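Lipid A deacylase PagL (Pseudomonas aeruginosa, PDB 2ERV) hydrolyses the ester bond at the 3 position of lipid A in the outer membrane, releasing the primary fatty acyl chain from lipopolysaccharide. Local coordinates at residues A[38-43]-A[65-70]. Sequence-based numbering, arbitrary orientation.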
loop_
_atom_site.group_PDB
_atom_site.type_symbol
_atom_site.label_atom_id
_atom_site.label_comp_id
_atom_site.label_asym_id
_atom_site.label_seq_id
_atom_site.Cartn_x
_atom_site.Cartn_y
_atom_site.Cartn_z
ATOM N N THR A 38 6.304 10.010 11.787
ATOM C CA THR A 38 6.027 10.922 10.689
ATOM C C THR A 38 4.981 10.302 9.766
ATOM O O THR A 38 4.224 9.427 10.219
ATOM C CB THR A 38 7.360 11.335 9.962
ATOM O OG1 THR A 38 7.044 12.376 9.023
ATOM C CG2 THR A 38 7.980 10.187 9.134
ATOM N N GLY A 39 4.913 10.739 8.503
ATOM C CA GLY A 39 4.031 10.059 7.546
ATOM C C GLY A 39 4.022 10.675 6.172
ATOM O O GLY A 39 4.794 11.634 5.877
ATOM N N TYR A 40 3.149 10.130 5.325
ATOM C CA TYR A 40 3.014 10.616 3.957
ATOM C C TYR A 40 1.635 10.324 3.392
ATOM O O TYR A 40 0.916 9.431 3.897
ATOM C CB TYR A 40 4.135 10.102 3.041
ATOM C CG TYR A 40 4.177 8.592 2.872
ATOM C CD1 TYR A 40 4.867 7.790 3.785
ATOM C CD2 TYR A 40 3.527 7.983 1.814
ATOM C CE1 TYR A 40 4.933 6.378 3.607
ATOM C CE2 TYR A 40 3.552 6.615 1.636
ATOM C CZ TYR A 40 4.247 5.816 2.526
ATOM O OH TYR A 40 4.286 4.464 2.303
ATOM N N TRP A 41 1.258 11.085 2.362
ATOM C CA TRP A 41 0.023 10.806 1.675
ATOM C C TRP A 41 0.420 9.888 0.547
ATOM O O TRP A 41 1.368 10.169 -0.139
ATOM C CB TRP A 41 -0.549 12.071 1.061
ATOM C CG TRP A 41 -0.966 13.093 2.052
ATOM C CD1 TRP A 41 -0.373 14.313 2.299
ATOM C CD2 TRP A 41 -2.084 13.003 2.929
ATOM N NE1 TRP A 41 -1.063 14.978 3.290
ATOM C CE2 TRP A 41 -2.131 14.203 3.680
ATOM C CE3 TRP A 41 -3.087 12.040 3.135
ATOM C CZ2 TRP A 41 -3.123 14.446 4.644
ATOM C CZ3 TRP A 41 -4.094 12.301 4.073
ATOM C CH2 TRP A 41 -4.098 13.493 4.813
ATOM N N ASP A 42 -0.328 8.824 0.344
ATOM C CA ASP A 42 0.049 7.825 -0.651
ATOM C C ASP A 42 -1.103 7.614 -1.672
ATOM O O ASP A 42 -2.227 7.242 -1.293
ATOM C CB ASP A 42 0.404 6.508 0.039
ATOM C CG ASP A 42 1.205 5.589 -0.869
ATOM O OD1 ASP A 42 2.085 6.096 -1.591
ATOM O OD2 ASP A 42 1.066 4.360 -0.929
ATOM N N ALA A 43 -0.807 7.861 -2.940
ATOM C CA ALA A 43 -1.735 7.597 -4.061
ATOM C C ALA A 43 -1.225 6.365 -4.840
ATOM O O ALA A 43 -0.023 6.264 -5.133
ATOM C CB ALA A 43 -1.819 8.815 -4.978
ATOM N N VAL A 65 -0.509 7.642 5.477
ATOM C CA VAL A 65 0.303 6.526 5.967
ATOM C C VAL A 65 1.248 7.057 7.057
ATOM O O VAL A 65 2.078 7.925 6.780
ATOM C CB VAL A 65 1.160 5.893 4.822
ATOM C CG1 VAL A 65 1.979 4.705 5.329
ATOM C CG2 VAL A 65 0.251 5.456 3.611
ATOM N N PHE A 66 1.141 6.519 8.262
ATOM C CA PHE A 66 2.033 6.884 9.381
ATOM C C PHE A 66 3.298 6.064 9.279
ATOM O O PHE A 66 3.254 4.907 8.898
ATOM C CB PHE A 66 1.345 6.592 10.726
ATOM C CG PHE A 66 0.254 7.601 11.051
ATOM C CD1 PHE A 66 0.570 8.796 11.710
ATOM C CD2 PHE A 66 -1.051 7.381 10.630
ATOM C CE1 PHE A 66 -0.414 9.744 11.973
ATOM C CE2 PHE A 66 -2.058 8.323 10.902
ATOM C CZ PHE A 66 -1.724 9.498 11.573
ATOM N N VAL A 67 4.415 6.663 9.676
ATOM C CA VAL A 67 5.699 5.985 9.560
ATOM C C VAL A 67 6.411 6.176 10.836
ATOM O O VAL A 67 6.536 7.319 11.296
ATOM C CB VAL A 67 6.541 6.624 8.395
ATOM C CG1 VAL A 67 7.982 6.079 8.340
ATOM C CG2 VAL A 67 5.844 6.369 7.045
ATOM N N TYR A 68 6.939 5.105 11.408
ATOM C CA TYR A 68 7.945 5.333 12.432
ATOM C C TYR A 68 9.321 5.078 11.806
ATOM O O TYR A 68 9.605 3.971 11.362
ATOM C CB TYR A 68 7.734 4.461 13.686
ATOM C CG TYR A 68 8.630 4.941 14.799
ATOM C CD1 TYR A 68 8.207 5.955 15.690
ATOM C CD2 TYR A 68 9.922 4.456 14.915
ATOM C CE1 TYR A 68 9.073 6.418 16.734
ATOM C CE2 TYR A 68 10.774 4.940 15.873
ATOM C CZ TYR A 68 10.332 5.918 16.786
ATOM O OH TYR A 68 11.205 6.349 17.737
ATOM N N GLU A 69 10.191 6.088 11.826
ATOM C CA GLU A 69 11.465 6.002 11.149
ATOM C C GLU A 69 12.496 5.994 12.241
ATOM O O GLU A 69 12.575 6.935 13.010
ATOM C CB GLU A 69 11.687 7.207 10.248
ATOM C CG GLU A 69 13.064 7.210 9.587
ATOM C CD GLU A 69 13.382 8.561 8.975
ATOM O OE1 GLU A 69 13.683 9.540 9.730
ATOM O OE2 GLU A 69 13.324 8.645 7.729
ATOM N N PHE A 70 13.261 4.914 12.327
ATOM C CA PHE A 70 14.305 4.800 13.316
ATOM C C PHE A 70 15.563 5.593 12.903
ATOM O O PHE A 70 15.853 5.720 11.724
ATOM C CB PHE A 70 14.667 3.307 13.461
ATOM C CG PHE A 70 13.567 2.475 14.050
ATOM C CD1 PHE A 70 13.492 2.304 15.441
ATOM C CD2 PHE A 70 12.587 1.875 13.229
ATOM C CE1 PHE A 70 12.464 1.527 16.017
ATOM C CE2 PHE A 70 11.524 1.105 13.782
ATOM C CZ PHE A 70 11.463 0.932 15.194
#
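Thr38 and Val67, and two residues along each strand Tyr40 and Val65, form two antiparallel hydrogen-bonded pairs, a compact example of how a β-barrel wall is stitched. Each pair exchanges two backbone hydrogen bonds, from Thr38 N to Val67 O (2.7 Å) and back, and from Tyr40 N to Val65 O (2.9 Å) and back. Between them lies the non-hydrogen-bonded pair Gly39–Phe66, whose CA atoms come within 4.2 Å, so close that a CB on Gly39 would crowd Val65 O; Phe66 CA also makes a CA-H···O contact with Thr38 O.

Thr38, Tyr40, Val65 and Val67 point to one face of the sheet, Phe66 to the other. Apolar packing centres on the Tyr40 ring. Chi1 of 62° puts Tyr40 CG between its backbone N and carbonyl carbon; the side chain runs alongside that of Val65, whose CB stands over one ring face, 3.9 Å from the centroid, in a CH-pi contact. Val67 CG2 instead reaches the ring edge, 3.6 Å from Tyr40 CE1. Farther along, Asp42 CB meets Val65 CG2 at 3.7 Å.

Polar ends beside this cluster find partners on other strands: Tyr40 OH is hydrogen-bonded to Glu80 OE1, and Asp42 forms salt bridges with Arg18 and Arg107. The contact joins neighbouring transmembrane strands 35-48 and 57-70 of one hairpin, flanked by strands 15-24 and 75-88.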